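Lovastatin nonaketide synthase mokA (Monascus pilosus, PDB 6AD3) catalyses the iterative assembly of the lovastatin nonaketide as a type I polyketide synthase, represented here by its condensation domain. Local coordinates at residues Leu78-Glu83 / Thr244-Ala249; Pro237-Leu242 / Gly367-Leu372; Ala257-Trp262 / Gly409-Arg414; Asp354-Asn359 / His403-Tyr408. The protein carries 1 engineered substitution. All coordinates share one frame; numbering follows the deposited sequence.

Contact 1: Leu78-Glu83 / Thr244-Ala249; sequences LSLGQE and TRQREA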
loop_
_atom_site.group_PDB
_atom_site.type_symbol
_atom_site.label_atom_id
_atom_site.label_comp_id
_atom_site.label_asym_id
_atom_site.label_seq_id
_atom_site.Cartn_x
_atom_site.Cartn_y
_atom_site.Cartn_z
ATOM N N LEU A 78 -18.330 -3.090 9.163
ATOM C CA LEU A 78 -17.040 -2.899 8.522
ATOM C C LEU A 78 -16.630 -4.164 7.745
ATOM O O LEU A 78 -16.948 -5.295 8.122
ATOM C CB LEU A 78 -15.982 -2.520 9.550
ATOM C CG LEU A 78 -16.165 -1.255 10.404
ATOM C CD1 LEU A 78 -14.946 -1.005 11.280
ATOM C CD2 LEU A 78 -16.446 -0.048 9.537
ATOM N N SER A 79 -15.945 -3.978 6.637
ATOM C CA SER A 79 -15.254 -5.083 6.006
ATOM C C SER A 79 -14.186 -5.600 6.960
ATOM O O SER A 79 -13.809 -4.921 7.919
ATOM C CB SER A 79 -14.598 -4.636 4.683
ATOM O OG SER A 79 -13.422 -3.874 4.913
ATOM N N LEU A 80 -13.681 -6.789 6.674
ATOM C CA LEU A 80 -12.657 -7.393 7.507
ATOM C C LEU A 80 -11.395 -6.461 7.548
ATOM O O LEU A 80 -10.820 -6.204 8.611
ATOM C CB LEU A 80 -12.346 -8.781 6.969
ATOM C CG LEU A 80 -13.411 -9.851 7.247
ATOM C CD1 LEU A 80 -13.182 -11.072 6.373
ATOM C CD2 LEU A 80 -13.406 -10.215 8.717
ATOM N N GLY A 81 -10.987 -5.980 6.392
ATOM C CA GLY A 81 -9.852 -5.066 6.287
ATOM C C GLY A 81 -10.117 -3.756 6.990
ATOM O O GLY A 81 -9.231 -3.231 7.689
ATOM N N GLN A 82 -11.318 -3.186 6.820
ATOM C CA GLN A 82 -11.665 -1.973 7.584
ATOM C C GLN A 82 -11.580 -2.191 9.093
ATOM O O GLN A 82 -11.106 -1.330 9.834
ATOM C CB GLN A 82 -13.048 -1.482 7.230
ATOM C CG GLN A 82 -13.158 -0.847 5.855
ATOM C CD GLN A 82 -14.594 -0.555 5.468
ATOM O OE1 GLN A 82 -15.529 -1.203 5.951
ATOM N NE2 GLN A 82 -14.791 0.494 4.675
ATOM N N GLU A 83 -12.046 -3.359 9.562
ATOM C CA GLU A 83 -12.098 -3.631 10.967
ATOM C C GLU A 83 -10.706 -3.675 11.604
ATOM O O GLU A 83 -10.480 -3.056 12.644
ATOM C CB GLU A 83 -12.850 -4.948 11.213
ATOM C CG GLU A 83 -12.929 -5.347 12.676
ATOM C CD GLU A 83 -13.749 -6.625 12.907
ATOM O OE1 GLU A 83 -14.558 -7.021 12.054
ATOM O OE2 GLU A 83 -13.491 -7.298 13.905
ATOM N N THR A 244 -19.238 -7.922 2.230
ATOM C CA THR A 244 -20.086 -8.893 2.885
ATOM C C THR A 244 -19.841 -10.296 2.364
ATOM O O THR A 244 -19.773 -11.252 3.164
ATOM C CB THR A 244 -21.572 -8.504 2.782
ATOM O OG1 THR A 244 -21.748 -7.219 3.391
ATOM C CG2 THR A 244 -22.473 -9.518 3.500
ATOM N N ARG A 245 -19.603 -10.429 1.062
ATOM C CA ARG A 245 -19.306 -11.733 0.499
ATOM C C ARG A 245 -18.026 -12.320 1.071
ATOM O O ARG A 245 -17.916 -13.527 1.349
ATOM C CB ARG A 245 -19.220 -11.680 -1.022
ATOM C CG ARG A 245 -20.570 -11.527 -1.700
ATOM C CD ARG A 245 -20.477 -11.769 -3.198
ATOM N NE ARG A 245 -21.611 -12.564 -3.673
ATOM C CZ ARG A 245 -22.254 -12.359 -4.820
ATOM N NH1 ARG A 245 -21.880 -11.383 -5.640
ATOM N NH2 ARG A 245 -23.280 -13.132 -5.150
ATOM N N GLN A 246 -17.058 -11.458 1.315
ATOM C CA GLN A 246 -15.815 -11.893 1.882
ATOM C C GLN A 246 -15.995 -12.310 3.343
ATOM O O GLN A 246 -15.495 -13.350 3.793
ATOM C CB GLN A 246 -14.802 -10.735 1.787
ATOM C CG GLN A 246 -13.400 -11.100 2.207
ATOM C CD GLN A 246 -12.492 -9.884 2.128
ATOM O OE1 GLN A 246 -12.799 -8.849 2.712
ATOM N NE2 GLN A 246 -11.519 -9.939 1.228
ATOM N N ARG A 247 -16.782 -11.556 4.082
ATOM C CA ARG A 247 -17.035 -11.901 5.491
ATOM C C ARG A 247 -17.796 -13.224 5.588
ATOM O O ARG A 247 -17.448 -14.107 6.379
ATOM C CB ARG A 247 -17.830 -10.774 6.142
ATOM C CG ARG A 247 -17.841 -10.818 7.645
ATOM C CD ARG A 247 -18.473 -9.557 8.208
ATOM N NE ARG A 247 -17.522 -8.491 8.442
ATOM C CZ ARG A 247 -16.678 -8.457 9.475
ATOM N NH1 ARG A 247 -16.537 -9.504 10.269
ATOM N NH2 ARG A 247 -15.981 -7.387 9.726
ATOM N N GLU A 248 -18.750 -13.416 4.680
ATOM C CA GLU A 248 -19.548 -14.662 4.657
ATOM C C GLU A 248 -18.704 -15.876 4.321
ATOM O O GLU A 248 -18.949 -16.969 4.829
ATOM C CB GLU A 248 -20.708 -14.526 3.657
ATOM C CG GLU A 248 -21.794 -13.601 4.200
ATOM C CD GLU A 248 -22.940 -13.343 3.205
ATOM O OE1 GLU A 248 -22.887 -13.876 2.063
ATOM O OE2 GLU A 248 -23.844 -12.539 3.553
ATOM N N ALA A 249 -17.713 -15.688 3.457
ATOM C CA ALA A 249 -16.773 -16.770 3.119
ATOM C C ALA A 249 -15.981 -17.200 4.359
ATOM O O ALA A 249 -15.804 -18.395 4.624
ATOM C CB ALA A 249 -15.830 -16.335 1.999
HETATM O O HOH W 1 -14.888 -8.201 4.460
HETATM O O HOH W 2 -11.269 -6.887 3.625
#
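Gln-246 and Arg-247, neighbours on helix 239-251, grip the start of helix 80-91 in different ways. Gln-246 comes first. Its extended chain packs CG against Leu-80 CD1, and its OE1 accepts from two waters, which in turn accept from Leu-80 N and from Gly-81 N. The amide oxygen thus reaches the first turn of the helix indirectly. That turn is closed by a capping box: Ser-79 OG accepts from Gln-82 N at 2.9 Å, while Ser-79 N donates to Gln-82 OE1.

Arg-247 makes the direct bonds. Its chain leaves anti to the backbone N and bends at chi3 (-90°), which swings the guanidinium across the end of the helix. NH2 lies 2.8 Å from Leu-78 O, above the carbonyl plane, and NE adds a weak bond to the same oxygen. NH2 also forms a salt bridge with Glu-83 OE1 at 2.8 Å, with carboxylate and guanidinium 11° from coplanar. Over one guanidinium face, Leu-80 CD2 comes to 3.6 Å from Arg-247 NH1. With a carbonyl and a carboxylate at its edge, the rotation of the Arg-247 guanidinium is fixed, and its charge is probably offset in part by Glu-83, which it shares with Arg-87.

Contact 2: Pro237-Leu242 / Gly367-Leu372; sequences PQFADL and GFFANL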
loop_
_atom_site.group_PDB
_atom_site.type_symbol
_atom_site.label_atom_id
_atom_site.label_comp_id
_atom_site.label_asym_id
_atom_site.label_seq_id
_atom_site.Cartn_x
_atom_site.Cartn_y
_atom_site.Cartn_z
ATOM N N PRO A 237 -20.293 -2.169 -8.947
ATOM C CA PRO A 237 -20.092 -3.080 -7.847
ATOM C C PRO A 237 -19.796 -2.327 -6.555
ATOM O O PRO A 237 -18.781 -1.652 -6.436
ATOM C CB PRO A 237 -18.906 -3.927 -8.299
ATOM C CG PRO A 237 -18.181 -3.086 -9.258
ATOM C CD PRO A 237 -19.190 -2.213 -9.924
ATOM N N GLN A 238 -20.714 -2.388 -5.607
ATOM C CA GLN A 238 -20.596 -1.527 -4.463
ATOM C C GLN A 238 -19.775 -2.226 -3.366
ATOM O O GLN A 238 -19.902 -3.452 -3.141
ATOM C CB GLN A 238 -21.977 -1.152 -3.942
ATOM C CG GLN A 238 -22.844 -0.429 -4.982
ATOM C CD GLN A 238 -22.366 0.955 -5.269
ATOM O OE1 GLN A 238 -21.407 1.455 -4.631
ATOM N NE2 GLN A 238 -23.090 1.656 -6.149
ATOM N N PHE A 239 -19.056 -1.412 -2.580
ATOM C CA PHE A 239 -18.085 -1.948 -1.612
ATOM C C PHE A 239 -18.718 -2.867 -0.598
ATOM O O PHE A 239 -18.232 -3.960 -0.348
ATOM C CB PHE A 239 -17.370 -0.805 -0.910
ATOM C CG PHE A 239 -16.365 -1.256 0.076
ATOM C CD1 PHE A 239 -15.195 -1.858 -0.361
ATOM C CD2 PHE A 239 -16.714 -1.373 1.409
ATOM C CE1 PHE A 239 -14.262 -2.354 0.557
ATOM C CE2 PHE A 239 -15.787 -1.828 2.343
ATOM C CZ PHE A 239 -14.567 -2.321 1.914
ATOM N N ALA A 240 -19.839 -2.448 0.003
ATOM C CA ALA A 240 -20.430 -3.260 1.079
ATOM C C ALA A 240 -20.834 -4.621 0.592
ATOM O O ALA A 240 -20.727 -5.599 1.334
ATOM C CB ALA A 240 -21.615 -2.540 1.702
ATOM N N ASP A 241 -21.410 -4.678 -0.610
ATOM C CA ASP A 241 -21.791 -5.965 -1.220
ATOM C C ASP A 241 -20.580 -6.907 -1.319
ATOM O O ASP A 241 -20.613 -8.066 -0.853
ATOM C CB ASP A 241 -22.439 -5.725 -2.590
ATOM C CG ASP A 241 -23.779 -4.969 -2.471
ATOM O OD1 ASP A 241 -24.457 -5.189 -1.470
ATOM O OD2 ASP A 241 -24.159 -4.196 -3.375
ATOM N N LEU A 242 -19.483 -6.384 -1.827
ATOM C CA LEU A 242 -18.277 -7.197 -1.978
ATOM C C LEU A 242 -17.679 -7.567 -0.640
ATOM O O LEU A 242 -17.228 -8.709 -0.444
ATOM C CB LEU A 242 -17.247 -6.473 -2.850
ATOM C CG LEU A 242 -17.633 -6.322 -4.303
ATOM C CD1 LEU A 242 -16.645 -5.425 -5.024
ATOM C CD2 LEU A 242 -17.739 -7.677 -4.986
ATOM N N GLY A 367 -12.878 1.266 -3.026
ATOM C CA GLY A 367 -12.798 1.073 -1.604
ATOM C C GLY A 367 -11.462 0.445 -1.212
ATOM O O GLY A 367 -10.483 0.492 -1.982
ATOM N N PHE A 368 -11.402 -0.044 0.017
ATOM C CA PHE A 368 -10.169 -0.517 0.624
ATOM C C PHE A 368 -10.112 -2.039 0.568
ATOM O O PHE A 368 -10.725 -2.713 1.390
ATOM C CB PHE A 368 -10.071 -0.023 2.069
ATOM C CG PHE A 368 -8.934 -0.593 2.848
ATOM C CD1 PHE A 368 -7.716 -0.850 2.251
ATOM C CD2 PHE A 368 -9.074 -0.850 4.216
ATOM C CE1 PHE A 368 -6.631 -1.289 2.995
ATOM C CE2 PHE A 368 -7.987 -1.301 4.958
ATOM C CZ PHE A 368 -6.779 -1.553 4.336
ATOM N N PHE A 369 -9.489 -2.561 -0.490
ATOM C CA PHE A 369 -9.430 -4.020 -0.742
ATOM C C PHE A 369 -8.061 -4.586 -0.456
ATOM O O PHE A 369 -7.936 -5.779 -0.244
ATOM C CB PHE A 369 -9.769 -4.337 -2.182
ATOM C CG PHE A 369 -11.213 -4.116 -2.527
ATOM C CD1 PHE A 369 -12.151 -5.102 -2.267
ATOM C CD2 PHE A 369 -11.652 -2.898 -3.053
ATOM C CE1 PHE A 369 -13.485 -4.908 -2.614
ATOM C CE2 PHE A 369 -12.980 -2.713 -3.399
ATOM C CZ PHE A 369 -13.885 -3.719 -3.209
ATOM N N ALA A 370 -7.038 -3.735 -0.498
ATOM C CA ALA A 370 -5.629 -4.173 -0.457
ATOM C C ALA A 370 -5.260 -4.999 0.786
ATOM O O ALA A 370 -5.831 -4.850 1.870
ATOM C CB ALA A 370 -4.694 -2.975 -0.603
ATOM N N ASN A 371 -4.298 -5.884 0.605
ATOM C CA ASN A 371 -3.990 -6.875 1.604
ATOM C C ASN A 371 -2.462 -7.088 1.653
ATOM O O ASN A 371 -1.707 -6.528 0.799
ATOM C CB ASN A 371 -4.683 -8.146 1.224
ATOM C CG ASN A 371 -4.688 -9.189 2.341
ATOM O OD1 ASN A 371 -4.649 -8.869 3.540
ATOM N ND2 ASN A 371 -4.877 -10.448 1.935
ATOM N N LEU A 372 -2.024 -7.878 2.614
ATOM C CA LEU A 372 -0.637 -8.286 2.717
ATOM C C LEU A 372 -0.597 -9.797 2.935
ATOM O O LEU A 372 -1.436 -10.331 3.626
ATOM C CB LEU A 372 -0.007 -7.625 3.919
ATOM C CG LEU A 372 0.214 -6.130 3.802
ATOM C CD1 LEU A 372 0.485 -5.530 5.161
ATOM C CD2 LEU A 372 1.326 -5.853 2.837
#
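Phe-239 meets three consecutive residues, Gly-367 to Phe-369, through CD1, CE1 and CZ. From CB, the ring extends anti to the backbone N (chi1 -180°), which carries it out from the first turn of helix 239-251. CD1 then approaches Gly-367 CA at 4.0 Å and lies 3.6 Å from Phe-369 CZ. The next atom, CE1, is 3.7 Å from Phe-368 O, which sits near the plane of the Phe-239 ring, and at the tip CZ is 3.9 Å from the same oxygen. With Phe-369 the ring forms a T-shaped (edge-to-face) pair: its edge points at the Phe-369 face, the centroids are 5.2 Å apart and the planes meet at 70°.

One turn along the helix, Leu-242 crosses Phe-369 at about a right angle and brings CD1 to 3.7 Å from Phe-369 CZ. The loop is also anchored by Asp-212, whose OD2 accepts from Phe-369 N and Ala-370 N. It lies at the aspartate position of the condensation-domain HHxxxDG motif, whose second histidine position is here Arg-208. The contact is mostly aromatic and aliphatic, with one carbonyl oxygen at the ring edge; that weakly positive edge probably suits both the oxygen and the pi face.

Contact 3: Ala257-Trp262 / Gly409-Arg414; sequences ADLAYW and GVLLER
Leu-259 lies over the guanidinium end of Arg-414, both methyls facing Arg-414 CD from the same side, in a helix-helix packing between helices 256-266 and 408-414 of the condensation domain. The axes of the two short segments cross at -63° and approach to 10.7 Å, a separation spanned by large side chains. Leu-259 CD2 is 3.6 Å from Arg-414 CD, while Leu-259 CD1 stands above one guanidinium face, offset toward its rim. The two side chains run at about a right angle. A bend at chi3 (60°) turns the guanidinium back beside the leucine, and Glu-263, one turn on from Leu-259, forms a salt bridge with Arg-414 NE. The apolar face of this group is therefore covered by the same helix that supplies its counter-charge.

Deeper in, Leu-259 CD2 also touches Val-410 CG2 at 4.1 Å, and Leu-411 packs against Trp-262. The indole extends past this meeting point toward strand 371-377, where it packs on Leu-373, Pro-374 and Leu-375, and its NE1 is bonded to His-403 O. It is consequently the base of the tryptophan that Leu-411 meets: both leucine methyls press on Trp-262 CB from one side, CD2 at 3.7 Å and CD1 at 3.8 Å.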
loop_
_atom_site.group_PDB
_atom_site.type_symbol
_atom_site.label_atom_id
_atom_site.label_comp_id
_atom_site.label_asym_id
_atom_site.label_seq_id
_atom_site.Cartn_x
_atom_site.Cartn_y
_atom_site.Cartn_z
ATOM N N ALA A 257 -9.278 -23.486 4.629
ATOM C CA ALA A 257 -8.084 -24.113 4.027
ATOM C C ALA A 257 -6.950 -23.096 3.814
ATOM O O ALA A 257 -5.753 -23.406 4.031
ATOM C CB ALA A 257 -8.439 -24.789 2.721
ATOM N N ASP A 258 -7.324 -21.861 3.485
ATOM C CA ASP A 258 -6.339 -20.788 3.329
ATOM C C ASP A 258 -5.733 -20.405 4.655
ATOM O O ASP A 258 -4.493 -20.265 4.788
ATOM C CB ASP A 258 -6.968 -19.572 2.648
ATOM C CG ASP A 258 -7.419 -19.858 1.226
ATOM O OD1 ASP A 258 -6.849 -20.734 0.569
ATOM O OD2 ASP A 258 -8.402 -19.236 0.781
ATOM N N LEU A 259 -6.576 -20.316 5.671
ATOM C CA LEU A 259 -6.111 -20.067 7.017
ATOM C C LEU A 259 -5.156 -21.145 7.528
ATOM O O LEU A 259 -4.113 -20.828 8.084
ATOM C CB LEU A 259 -7.300 -19.910 7.962
ATOM C CG LEU A 259 -7.997 -18.556 7.875
ATOM C CD1 LEU A 259 -9.321 -18.635 8.621
ATOM C CD2 LEU A 259 -7.128 -17.431 8.398
ATOM N N ALA A 260 -5.441 -22.405 7.222
ATOM C CA ALA A 260 -4.579 -23.495 7.672
ATOM C C ALA A 260 -3.235 -23.438 6.957
ATOM O O ALA A 260 -2.201 -23.722 7.555
ATOM C CB ALA A 260 -5.249 -24.861 7.437
ATOM N N TYR A 261 -3.245 -23.025 5.699
ATOM C CA TYR A 261 -2.006 -22.853 4.943
ATOM C C TYR A 261 -1.110 -21.827 5.605
ATOM O O TYR A 261 0.058 -22.090 5.876
ATOM C CB TYR A 261 -2.307 -22.412 3.517
ATOM C CG TYR A 261 -1.098 -22.021 2.731
ATOM C CD1 TYR A 261 -0.330 -22.979 2.099
ATOM C CD2 TYR A 261 -0.718 -20.687 2.605
ATOM C CE1 TYR A 261 0.746 -22.625 1.312
ATOM C CE2 TYR A 261 0.386 -20.323 1.839
ATOM C CZ TYR A 261 1.138 -21.302 1.234
ATOM O OH TYR A 261 2.224 -20.964 0.449
ATOM N N TRP A 262 -1.662 -20.660 5.904
ATOM C CA TRP A 262 -0.852 -19.621 6.543
ATOM C C TRP A 262 -0.499 -19.950 7.981
ATOM O O TRP A 262 0.613 -19.678 8.425
ATOM C CB TRP A 262 -1.538 -18.257 6.446
ATOM C CG TRP A 262 -1.689 -17.779 5.054
ATOM C CD1 TRP A 262 -2.827 -17.699 4.360
ATOM C CD2 TRP A 262 -0.652 -17.305 4.182
ATOM N NE1 TRP A 262 -2.578 -17.209 3.092
ATOM C CE2 TRP A 262 -1.247 -16.993 2.962
ATOM C CE3 TRP A 262 0.748 -17.223 4.288
ATOM C CZ2 TRP A 262 -0.511 -16.556 1.852
ATOM C CZ3 TRP A 262 1.467 -16.757 3.210
ATOM C CH2 TRP A 262 0.830 -16.393 2.014
ATOM N N GLY A 409 -5.194 -9.272 8.820
ATOM C CA GLY A 409 -5.633 -9.010 10.195
ATOM C C GLY A 409 -6.383 -10.189 10.799
ATOM O O GLY A 409 -6.276 -10.462 12.009
ATOM N N VAL A 410 -7.128 -10.933 9.979
ATOM C CA VAL A 410 -7.763 -12.126 10.554
ATOM C C VAL A 410 -6.781 -13.239 10.853
ATOM O O VAL A 410 -6.865 -13.854 11.927
ATOM C CB VAL A 410 -9.095 -12.617 9.912
ATOM C CG1 VAL A 410 -9.594 -11.798 8.777
ATOM C CG2 VAL A 410 -9.159 -14.130 9.706
ATOM N N LEU A 411 -5.723 -13.346 10.058
ATOM C CA LEU A 411 -4.603 -14.264 10.408
ATOM C C LEU A 411 -3.925 -13.847 11.692
ATOM O O LEU A 411 -3.663 -14.667 12.590
ATOM C CB LEU A 411 -3.580 -14.313 9.290
ATOM C CG LEU A 411 -2.448 -15.293 9.518
ATOM C CD1 LEU A 411 -2.965 -16.724 9.599
ATOM C CD2 LEU A 411 -1.388 -15.175 8.442
ATOM N N LEU A 412 -3.544 -12.591 11.771
ATOM C CA LEU A 412 -2.891 -12.106 12.957
ATOM C C LEU A 412 -3.690 -12.433 14.233
ATOM O O LEU A 412 -3.116 -12.856 15.249
ATOM C CB LEU A 412 -2.704 -10.603 12.850
ATOM C CG LEU A 412 -1.353 -10.058 12.423
ATOM C CD1 LEU A 412 -0.347 -10.982 11.824
ATOM C CD2 LEU A 412 -1.435 -8.723 11.727
ATOM N N GLU A 413 -4.997 -12.205 14.181
ATOM C CA GLU A 413 -5.860 -12.459 15.333
ATOM C C GLU A 413 -5.880 -13.929 15.665
ATOM O O GLU A 413 -5.712 -14.318 16.830
ATOM C CB GLU A 413 -7.280 -11.989 15.074
ATOM C CG GLU A 413 -8.246 -12.423 16.178
ATOM C CD GLU A 413 -9.542 -11.641 16.157
ATOM O OE1 GLU A 413 -9.963 -11.142 17.227
ATOM O OE2 GLU A 413 -10.115 -11.483 15.066
ATOM N N ARG A 414 -6.015 -14.753 14.645
ATOM C CA ARG A 414 -5.982 -16.190 14.839
ATOM C C ARG A 414 -4.712 -16.688 15.458
ATOM O O ARG A 414 -4.753 -17.613 16.267
ATOM C CB ARG A 414 -6.255 -16.917 13.560
ATOM C CG ARG A 414 -7.692 -16.760 13.148
ATOM C CD ARG A 414 -7.974 -17.525 11.895
ATOM N NE ARG A 414 -7.701 -18.932 12.084
ATOM C CZ ARG A 414 -8.623 -19.824 12.377
ATOM N NH1 ARG A 414 -9.902 -19.451 12.488
ATOM N NH2 ARG A 414 -8.283 -21.092 12.457
#

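Contact 4: Asp354-Asn359 / His403-Tyr408; sequences DTNRTN and HARVPY
Asp-354 and Ala-404 are joined through a water at the point where strand 348-354 gives way to a loop folded into an Asx turn. In that turn Asp-354 OD2 accepts from Asn-356 N at 3.0 Å, met from above the carboxylate plane. An ST turn overlaps it, with Thr-355 OG1 accepting from Arg-357 N, and Asn-356 between them adopts left-handed backbone angles. The turns present Asn-356 to the loop before helix 408-414, while Arg-357 forms a salt bridge with Asp-212.

Polar links across the contact are sparse. The water donates to Asp-354 OD2 and, at 2.6 Å, to Ala-404 O, so a carboxylate and a carbonyl share one bridge. Nearer the surface, Arg-405 NH1 makes a weak, strongly bent bond to Thr-358 OG1 (3.3 Å, 127°), with the hydroxyl oxygen lying obliquely to the guanidinium plane; Glu-362 OE2 is the stronger partner of this hydroxyl.

The remaining contacts are van der Waals. Ala-404 CB rests 4.2 Å from Asp-354 OD2. Asn-356, with CG roughly opposite the backbone N (chi1 -151°), reaches along the backbone of the facing loop: ND2 lies 3.8 Å from Ala-404 O and 3.9 Å from Arg-405 CA.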
loop_
_atom_site.group_PDB
_atom_site.type_symbol
_atom_site.label_atom_id
_atom_site.label_comp_id
_atom_site.label_asym_id
_atom_site.label_seq_id
_atom_site.Cartn_x
_atom_site.Cartn_y
_atom_site.Cartn_z
ATOM N N ASP A 354 -0.798 -7.254 -1.963
ATOM C CA ASP A 354 -1.623 -7.818 -3.004
ATOM C C ASP A 354 -2.932 -7.033 -3.054
ATOM O O ASP A 354 -3.480 -6.699 -2.013
ATOM C CB ASP A 354 -1.908 -9.302 -2.738
ATOM C CG ASP A 354 -2.645 -9.939 -3.888
ATOM O OD1 ASP A 354 -2.002 -10.168 -4.936
ATOM O OD2 ASP A 354 -3.837 -10.206 -3.751
ATOM N N THR A 355 -3.418 -6.732 -4.244
ATOM C CA THR A 355 -4.650 -5.964 -4.369
ATOM C C THR A 355 -5.889 -6.669 -3.823
ATOM O O THR A 355 -6.867 -6.002 -3.475
ATOM C CB THR A 355 -4.976 -5.607 -5.819
ATOM O OG1 THR A 355 -5.187 -6.817 -6.567
ATOM C CG2 THR A 355 -3.904 -4.730 -6.445
ATOM N N ASN A 356 -5.867 -7.991 -3.795
ATOM C CA ASN A 356 -7.035 -8.789 -3.416
ATOM C C ASN A 356 -8.251 -8.472 -4.318
ATOM O O ASN A 356 -9.363 -8.440 -3.871
ATOM C CB ASN A 356 -7.374 -8.643 -1.930
ATOM C CG ASN A 356 -8.050 -9.885 -1.345
ATOM O OD1 ASN A 356 -8.432 -9.900 -0.185
ATOM N ND2 ASN A 356 -8.184 -10.918 -2.137
ATOM N N ARG A 357 -7.986 -8.201 -5.583
ATOM C CA ARG A 357 -9.034 -8.024 -6.563
ATOM C C ARG A 357 -8.839 -9.109 -7.615
ATOM O O ARG A 357 -7.852 -9.117 -8.310
ATOM C CB ARG A 357 -8.928 -6.643 -7.186
ATOM C CG ARG A 357 -9.229 -5.510 -6.224
ATOM C CD ARG A 357 -8.794 -4.188 -6.806
ATOM N NE ARG A 357 -8.825 -3.054 -5.890
ATOM C CZ ARG A 357 -9.757 -2.109 -5.907
ATOM N NH1 ARG A 357 -10.754 -2.183 -6.758
ATOM N NH2 ARG A 357 -9.698 -1.090 -5.072
ATOM N N THR A 358 -9.831 -9.988 -7.686
ATOM C CA THR A 358 -9.756 -11.312 -8.266
ATOM C C THR A 358 -10.808 -11.603 -9.362
ATOM O O THR A 358 -10.926 -12.737 -9.811
ATOM C CB THR A 358 -9.903 -12.383 -7.139
ATOM O OG1 THR A 358 -11.278 -12.611 -6.835
ATOM C CG2 THR A 358 -9.273 -11.928 -5.849
ATOM N N ASN A 359 -11.598 -10.607 -9.728
ATOM C CA ASN A 359 -12.614 -10.743 -10.751
ATOM C C ASN A 359 -13.047 -9.373 -11.256
ATOM O O ASN A 359 -12.636 -8.367 -10.736
ATOM C CB ASN A 359 -13.793 -11.566 -10.275
ATOM C CG ASN A 359 -14.572 -10.891 -9.186
ATOM O OD1 ASN A 359 -14.794 -9.706 -9.219
ATOM N ND2 ASN A 359 -14.981 -11.649 -8.214
ATOM N N HIS A 403 -3.805 -18.810 -2.037
ATOM C CA HIS A 403 -4.391 -18.672 -0.719
ATOM C C HIS A 403 -4.416 -17.200 -0.380
ATOM O O HIS A 403 -4.238 -16.835 0.761
ATOM C CB HIS A 403 -3.551 -19.411 0.337
ATOM C CG HIS A 403 -3.331 -20.859 0.019
ATOM N ND1 HIS A 403 -4.350 -21.780 0.054
ATOM C CD2 HIS A 403 -2.238 -21.524 -0.419
ATOM C CE1 HIS A 403 -3.887 -22.963 -0.310
ATOM N NE2 HIS A 403 -2.600 -22.844 -0.567
ATOM N N ALA A 404 -4.650 -16.368 -1.374
ATOM C CA ALA A 404 -4.487 -14.918 -1.189
ATOM C C ALA A 404 -5.688 -14.196 -0.542
ATOM O O ALA A 404 -5.591 -13.019 -0.268
ATOM C CB ALA A 404 -4.175 -14.250 -2.518
ATOM N N ARG A 405 -6.830 -14.872 -0.413
ATOM C CA ARG A 405 -8.082 -14.204 -0.041
ATOM C C ARG A 405 -8.214 -13.889 1.453
ATOM O O ARG A 405 -9.131 -13.191 1.864
ATOM C CB ARG A 405 -9.267 -15.049 -0.450
ATOM C CG ARG A 405 -9.463 -15.172 -1.945
ATOM C CD ARG A 405 -10.654 -16.089 -2.228
ATOM N NE ARG A 405 -10.510 -16.852 -3.466
ATOM C CZ ARG A 405 -10.935 -16.429 -4.652
ATOM N NH1 ARG A 405 -11.502 -15.233 -4.773
ATOM N NH2 ARG A 405 -10.786 -17.198 -5.721
ATOM N N VAL A 406 -7.287 -14.348 2.267
ATOM C CA VAL A 406 -7.376 -14.106 3.674
ATOM C C VAL A 406 -6.848 -12.712 4.057
ATOM O O VAL A 406 -5.657 -12.445 3.902
ATOM C CB VAL A 406 -6.597 -15.155 4.460
ATOM C CG1 VAL A 406 -6.758 -14.912 5.944
ATOM C CG2 VAL A 406 -7.099 -16.525 4.105
ATOM N N PRO A 407 -7.727 -11.839 4.592
ATOM C CA PRO A 407 -7.230 -10.537 5.073
ATOM C C PRO A 407 -6.228 -10.732 6.242
ATOM O O PRO A 407 -6.461 -11.565 7.117
ATOM C CB PRO A 407 -8.491 -9.843 5.565
ATOM C CG PRO A 407 -9.610 -10.466 4.770
ATOM C CD PRO A 407 -9.196 -11.903 4.615
ATOM N N TYR A 408 -5.057 -10.117 6.161
ATOM C CA TYR A 408 -3.954 -10.503 7.075
ATOM C C TYR A 408 -4.346 -10.272 8.553
ATOM O O TYR A 408 -3.909 -11.006 9.433
ATOM C CB TYR A 408 -2.642 -9.802 6.741
ATOM C CG TYR A 408 -2.597 -8.358 7.132
ATOM C CD1 TYR A 408 -3.190 -7.380 6.339
ATOM C CD2 TYR A 408 -1.896 -7.955 8.223
ATOM C CE1 TYR A 408 -3.135 -6.030 6.678
ATOM C CE2 TYR A 408 -1.852 -6.601 8.603
ATOM C CZ TYR A 408 -2.411 -5.644 7.760
ATOM O OH TYR A 408 -2.401 -4.337 8.184
HETATM O O HOH W 3 -4.949 -10.624 -1.187
#

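All four contacts lie within one condensation domain, and each pair touches except contacts 2 and 3, whose centres are about 19 Å apart. Contacts 1 and 2, about 8 Å apart between centres, share helix 239-251; helix 256-266, used by contact 3, follows it. In sequence, contact 2 crosses the other three, contact 1 closes before contacts 3 and 4 open, and contact 4 is nested within contact 3. Asn-371 ties contact 2 to both loops of contact 4, while His-403 joins contact 4 to contact 3. Helix 239-251 is thus packed on helix 80-91 and on the loop leading into strand 371-377, and helix 256-266 on helix 408-414 and that strand.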